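Local coordinates for protein probable dehydrogenase (Bordetella bronchiseptica, PDB 3MOI) that is a putative NAD(P)-dependent oxidoreductase of the GFO/IDH/MocA family, probably transferring hydride between a substrate and a nicotinamide cofactor bound by its Rossmann domain, at residues D102-M107 against W364-L369; P128-L133 against K187-Q192. All blocks are in the same frame, centred on the assembly; numbering follows the deposited sequence.

Interaction 1 (D102-M107 against W364-L369)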
loop_
_atom_site.group_PDB
_atom_site.type_symbol
_atom_site.label_atom_id
_atom_site.label_comp_id
_atom_site.label_asym_id
_atom_site.label_seq_id
_atom_site.Cartn_x
_atom_site.Cartn_y
_atom_site.Cartn_z
ATOM N N ASP A 102 31.410 9.035 0.914
ATOM C CA ASP A 102 32.850 8.943 0.885
ATOM C C ASP A 102 33.327 7.663 1.564
ATOM O O ASP A 102 34.251 6.972 1.079
ATOM C CB ASP A 102 33.492 10.121 1.632
ATOM C CG ASP A 102 33.297 11.458 0.946
ATOM O OD1 ASP A 102 33.207 11.537 -0.310
ATOM O OD2 ASP A 102 33.297 12.483 1.693
ATOM N N GLU A 103 32.764 7.393 2.733
ATOM C CA GLU A 103 33.060 6.126 3.380
ATOM C C GLU A 103 32.776 4.953 2.433
ATOM O O GLU A 103 33.631 4.060 2.194
ATOM C CB GLU A 103 32.301 5.954 4.696
ATOM C CG GLU A 103 32.894 6.838 5.812
ATOM C CD GLU A 103 32.418 6.516 7.260
ATOM O OE1 GLU A 103 31.764 5.492 7.501
ATOM O OE2 GLU A 103 32.733 7.319 8.192
ATOM N N ALA A 104 31.576 4.952 1.896
ATOM C CA ALA A 104 31.201 3.882 1.007
ATOM C C ALA A 104 32.227 3.747 -0.129
ATOM O O ALA A 104 32.517 2.675 -0.535
ATOM C CB ALA A 104 29.876 4.101 0.497
ATOM N N ASP A 105 32.811 4.837 -0.588
ATOM C CA ASP A 105 33.813 4.751 -1.638
ATOM C C ASP A 105 35.067 4.166 -1.084
ATOM O O ASP A 105 35.680 3.381 -1.756
ATOM C CB ASP A 105 34.126 6.114 -2.300
ATOM C CG ASP A 105 32.995 6.584 -3.225
ATOM O OD1 ASP A 105 32.088 5.743 -3.576
ATOM O OD2 ASP A 105 33.002 7.776 -3.610
ATOM N N ARG A 106 35.455 4.529 0.127
ATOM C CA ARG A 106 36.670 3.953 0.684
ATOM C C ARG A 106 36.534 2.460 0.868
ATOM O O ARG A 106 37.526 1.715 0.732
ATOM C CB ARG A 106 37.046 4.543 2.056
ATOM C CG ARG A 106 37.574 6.000 2.089
ATOM C CD ARG A 106 38.101 6.277 3.569
ATOM N NE ARG A 106 39.247 5.382 3.877
ATOM C CZ ARG A 106 39.598 4.913 5.081
ATOM N NH1 ARG A 106 38.890 5.160 6.197
ATOM N NH2 ARG A 106 40.674 4.149 5.158
ATOM N N MET A 107 35.324 2.026 1.168
ATOM C CA MET A 107 35.036 0.592 1.410
ATOM C C MET A 107 35.141 -0.213 0.086
ATOM O O MET A 107 35.825 -1.260 0.008
ATOM C CB MET A 107 33.673 0.432 2.112
ATOM C CG MET A 107 33.628 0.928 3.630
ATOM S SD MET A 107 32.009 1.099 4.399
ATOM C CE MET A 107 31.819 2.685 4.009
ATOM N N TRP A 364 26.285 -2.304 -4.143
ATOM C CA TRP A 364 24.885 -2.432 -3.987
ATOM C C TRP A 364 24.517 -1.698 -2.735
ATOM O O TRP A 364 23.540 -0.990 -2.690
ATOM C CB TRP A 364 24.558 -3.901 -3.901
ATOM C CG TRP A 364 23.241 -4.273 -3.322
ATOM C CD1 TRP A 364 22.858 -4.192 -2.009
ATOM C CD2 TRP A 364 22.185 -4.935 -3.998
ATOM N NE1 TRP A 364 21.570 -4.661 -1.855
ATOM C CE2 TRP A 364 21.147 -5.138 -3.065
ATOM C CE3 TRP A 364 21.997 -5.353 -5.314
ATOM C CZ2 TRP A 364 19.985 -5.772 -3.402
ATOM C CZ3 TRP A 364 20.855 -5.957 -5.641
ATOM C CH2 TRP A 364 19.846 -6.158 -4.706
ATOM N N GLY A 365 25.306 -1.879 -1.698
ATOM C CA GLY A 365 25.170 -1.113 -0.449
ATOM C C GLY A 365 25.183 0.403 -0.646
ATOM O O GLY A 365 24.234 1.107 -0.191
ATOM N N LYS A 366 26.194 0.911 -1.369
ATOM C CA LYS A 366 26.250 2.374 -1.603
ATOM C C LYS A 366 24.982 2.816 -2.285
ATOM O O LYS A 366 24.383 3.834 -1.902
ATOM C CB LYS A 366 27.453 2.825 -2.444
ATOM C CG LYS A 366 27.496 4.336 -2.720
ATOM C CD LYS A 366 28.708 4.748 -3.557
ATOM C CE LYS A 366 28.861 6.280 -3.603
ATOM N NZ LYS A 366 30.045 6.690 -4.475
ATOM N N ASP A 367 24.581 2.035 -3.267
ATOM C CA ASP A 367 23.375 2.285 -3.993
ATOM C C ASP A 367 22.140 2.353 -3.103
ATOM O O ASP A 367 21.330 3.298 -3.218
ATOM C CB ASP A 367 23.201 1.288 -5.130
ATOM C CG ASP A 367 21.944 1.571 -5.926
ATOM O OD1 ASP A 367 22.001 2.347 -6.953
ATOM O OD2 ASP A 367 20.892 1.081 -5.460
ATOM N N THR A 368 22.028 1.450 -2.136
ATOM C CA THR A 368 20.927 1.547 -1.190
ATOM C C THR A 368 21.086 2.796 -0.322
ATOM O O THR A 368 20.097 3.536 -0.002
ATOM C CB THR A 368 20.846 0.292 -0.359
ATOM O OG1 THR A 368 20.454 -0.766 -1.225
ATOM C CG2 THR A 368 19.838 0.420 0.810
ATOM N N LEU A 369 22.309 3.088 0.079
ATOM C CA LEU A 369 22.502 4.338 0.841
ATOM C C LEU A 369 21.993 5.495 -0.028
ATOM O O LEU A 369 21.234 6.314 0.471
ATOM C CB LEU A 369 23.943 4.508 1.257
ATOM C CG LEU A 369 24.402 5.831 1.876
ATOM C CD1 LEU A 369 23.703 6.186 3.209
ATOM C CD2 LEU A 369 25.864 5.743 2.051
#

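Interaction 2 (P128-L133 against K187-Q192)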
loop_
_atom_site.group_PDB
_atom_site.type_symbol
_atom_site.label_atom_id
_atom_site.label_comp_id
_atom_site.label_asym_id
_atom_site.label_seq_id
_atom_site.Cartn_x
_atom_site.Cartn_y
_atom_site.Cartn_z
ATOM N N PRO A 128 14.151 -16.086 2.506
ATOM C CA PRO A 128 13.851 -16.935 1.336
ATOM C C PRO A 128 12.565 -16.583 0.639
ATOM O O PRO A 128 12.447 -16.833 -0.532
ATOM C CB PRO A 128 13.735 -18.365 1.928
ATOM C CG PRO A 128 14.477 -18.302 3.223
ATOM C CD PRO A 128 14.270 -16.872 3.738
ATOM N N VAL A 129 11.585 -16.016 1.316
ATOM C CA VAL A 129 10.391 -15.619 0.569
ATOM C C VAL A 129 10.725 -14.596 -0.522
ATOM O O VAL A 129 10.199 -14.684 -1.638
ATOM C CB VAL A 129 9.234 -15.150 1.463
ATOM C CG1 VAL A 129 8.810 -16.297 2.444
ATOM C CG2 VAL A 129 9.587 -13.872 2.194
ATOM N N VAL A 130 11.663 -13.688 -0.236
ATOM C CA VAL A 130 12.103 -12.699 -1.214
ATOM C C VAL A 130 12.916 -13.334 -2.310
ATOM O O VAL A 130 12.783 -13.016 -3.477
ATOM C CB VAL A 130 12.914 -11.613 -0.548
ATOM C CG1 VAL A 130 13.514 -10.703 -1.583
ATOM C CG2 VAL A 130 12.017 -10.838 0.500
ATOM N N ARG A 131 13.763 -14.256 -1.960
ATOM C CA ARG A 131 14.483 -15.007 -2.990
ATOM C C ARG A 131 13.516 -15.792 -3.834
ATOM O O ARG A 131 13.660 -15.885 -5.064
ATOM C CB ARG A 131 15.459 -15.958 -2.336
ATOM C CG ARG A 131 16.327 -16.809 -3.284
ATOM C CD ARG A 131 17.486 -17.393 -2.427
ATOM N NE ARG A 131 17.767 -18.789 -2.749
ATOM C CZ ARG A 131 18.964 -19.262 -3.117
ATOM N NH1 ARG A 131 20.034 -18.454 -3.236
ATOM N NH2 ARG A 131 19.094 -20.561 -3.380
ATOM N N THR A 132 12.493 -16.325 -3.188
ATOM C CA THR A 132 11.477 -17.076 -3.934
ATOM C C THR A 132 10.732 -16.191 -4.878
ATOM O O THR A 132 10.495 -16.626 -5.992
ATOM C CB THR A 132 10.481 -17.820 -3.041
ATOM O OG1 THR A 132 11.212 -18.542 -2.051
ATOM C CG2 THR A 132 9.631 -18.784 -3.881
ATOM N N LEU A 133 10.377 -14.981 -4.452
ATOM C CA LEU A 133 9.685 -14.036 -5.328
ATOM C C LEU A 133 10.577 -13.744 -6.519
ATOM O O LEU A 133 10.092 -13.733 -7.638
ATOM C CB LEU A 133 9.246 -12.718 -4.620
ATOM C CG LEU A 133 8.095 -12.753 -3.566
ATOM C CD1 LEU A 133 8.153 -11.578 -2.549
ATOM C CD2 LEU A 133 6.670 -12.810 -4.135
ATOM N N LYS A 187 14.826 -4.116 -5.043
ATOM C CA LYS A 187 15.884 -4.435 -5.965
ATOM C C LYS A 187 16.083 -5.935 -6.236
ATOM O O LYS A 187 16.387 -6.348 -7.366
ATOM C CB LYS A 187 17.159 -3.883 -5.438
ATOM C CG LYS A 187 17.195 -2.335 -5.401
ATOM C CD LYS A 187 18.660 -1.902 -5.498
ATOM C CE LYS A 187 19.339 -1.904 -4.235
ATOM N NZ LYS A 187 20.717 -1.397 -4.414
ATOM N N THR A 188 15.976 -6.741 -5.203
ATOM C CA THR A 188 16.193 -8.154 -5.358
ATOM C C THR A 188 15.089 -8.814 -6.212
ATOM O O THR A 188 15.375 -9.510 -7.177
ATOM C CB THR A 188 16.231 -8.815 -4.000
ATOM O OG1 THR A 188 17.407 -8.399 -3.274
ATOM C CG2 THR A 188 16.199 -10.337 -4.138
ATOM N N ILE A 189 13.809 -8.549 -5.879
ATOM C CA ILE A 189 12.693 -9.068 -6.632
ATOM C C ILE A 189 12.804 -8.604 -8.069
ATOM O O ILE A 189 12.570 -9.391 -8.962
ATOM C CB ILE A 189 11.369 -8.607 -6.032
ATOM C CG1 ILE A 189 11.136 -9.288 -4.683
ATOM C CG2 ILE A 189 10.170 -8.914 -6.952
ATOM C CD1 ILE A 189 10.241 -8.471 -3.680
ATOM N N THR A 190 13.111 -7.348 -8.333
ATOM C CA THR A 190 12.975 -6.940 -9.696
ATOM C C THR A 190 14.236 -7.072 -10.488
ATOM O O THR A 190 14.198 -7.093 -11.677
ATOM C CB THR A 190 12.532 -5.496 -9.855
ATOM O OG1 THR A 190 13.582 -4.624 -9.416
ATOM C CG2 THR A 190 11.203 -5.250 -9.091
ATOM N N GLY A 191 15.380 -7.130 -9.853
ATOM C CA GLY A 191 16.622 -6.934 -10.608
ATOM C C GLY A 191 16.787 -5.602 -11.339
ATOM O O GLY A 191 17.615 -5.520 -12.211
ATOM N N GLN A 192 16.009 -4.569 -11.004
ATOM C CA GLN A 192 16.156 -3.263 -11.659
ATOM C C GLN A 192 16.771 -2.152 -10.790
ATOM O O GLN A 192 16.624 -2.110 -9.588
ATOM C CB GLN A 192 14.824 -2.818 -12.167
ATOM C CG GLN A 192 14.262 -3.693 -13.343
ATOM C CD GLN A 192 13.067 -3.023 -13.939
ATOM O OE1 GLN A 192 13.204 -1.935 -14.546
ATOM N NE2 GLN A 192 11.862 -3.620 -13.751
#

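Interaction 1 (D102-M107 against W364-L369)
K366 reaches across from helix 362-381 to D105 on helix 101-114, while A104 lies against the first part of the same lysine chain. Helix 101-114 belongs to the Rossmann fold of the N-terminal domain, where it connects the parallel strands 90-93 and 118-120. The contact therefore docks a helix late in the chain onto the side of the Rossmann domain, the part that in this family probably binds the nicotinamide cofactor. The lysine takes up the whole distance by being straight: CG is anti to the backbone N (chi1 179°), and every later torsion is extended too. This carries the ammonium away from its own helix. D105 comes to meet it obliquely. Its CB points to the side of the partner helix, but CG is turned beside the backbone N (chi1 -74°), and this turn brings OD1 round to the lysine. A104 is close to 4.0 Å from the lysine through its CB, which touches both CB and CG of K366. Alanine suits the spot because its methyl group fills the near part of the interface yet lets the helices come close, with A104 CA and K366 CA 5.8 Å apart. Farther out, the CD and CE methylenes next to the ammonium run past OD1 of D105, with K366 CE 3.3 Å from it. L369, the next turn on, also directs its side chain at A104 but stays at 4.6 Å (CD2 to CB). Both charged residues are partly exposed, so water may share in solvating the pair, whereas A104 is buried and also packs on T98. The salt bridge is made through OD1 of D105, modelled at a doubtful 2.4 Å from K366 NZ, with OD2 3.3 Å from the same nitrogen.

Interaction 2 (P128-L133 against K187-Q192)
V130 and L133, one turn apart on helix 128-139, pack against T188 and I189 near the end of helix 179-190. Between 128-133 and 187-192 the interactions are purely apolar. I189 touches both residues of the other helix: its CG1 lies 3.9 Å from CB of L133 and 4.2 Å from CG1 of V130, and its CD1 is 3.9 Å from CD1 of L133, the isoleucine and leucine running side by side in the same direction. V130 approaches T188 at about a right angle, methyl to methyl, with CG1 to CG2 at 3.7 Å. M303 of strand 302-307 packs on V130, L133 and I189, joining the helix pair to the mixed sheet of the C-terminal domain.

Hydrogen bonds lie around this patch. R134 NE, just past 128-133, bonds T188 O and ties the two helices beside it. P128 O is gripped twice, by N of T132 at 2.7 Å and from the opposite face of its plane by OG1 of T132 at 2.6 Å; the same hydroxyl accepts from I333 N. At the other helix's end, T190 OG1 accepts from Q192 N in an ST turn (2.9 Å, 159°), and G191 between them adopts the positive phi that glycine tolerates easily.

T188 OG1 bonds D184 O, leaving CG2, anti to the backbone N, for V130; threonine thus serves here as an apolar partner, and the patch relies on the fit of branched carbon chains.

In the fold
Interactions 1 and 2 lie with their centres about 21 Å apart, yet they meet directly, because helix 362-381 of the first runs beside helix 179-190 of the second. K187 NZ forms a salt bridge with D367 OD2 at 2.7 Å, and the lysine also makes a cation-pi contact with W364, whose CH2 comes 3.6 Å from OG1 of T188. Helix 362-381 thus meets the Rossmann domain through 102-107 and, on another side, helix 179-190, which in turn packs with helix 128-139. Of the two, only interaction 1 reaches the Rossmann domain; interaction 2 is packing within the C-terminal domain. No ligand is among the atoms described, but in this family the cofactor and substrate site typically lies between those domains.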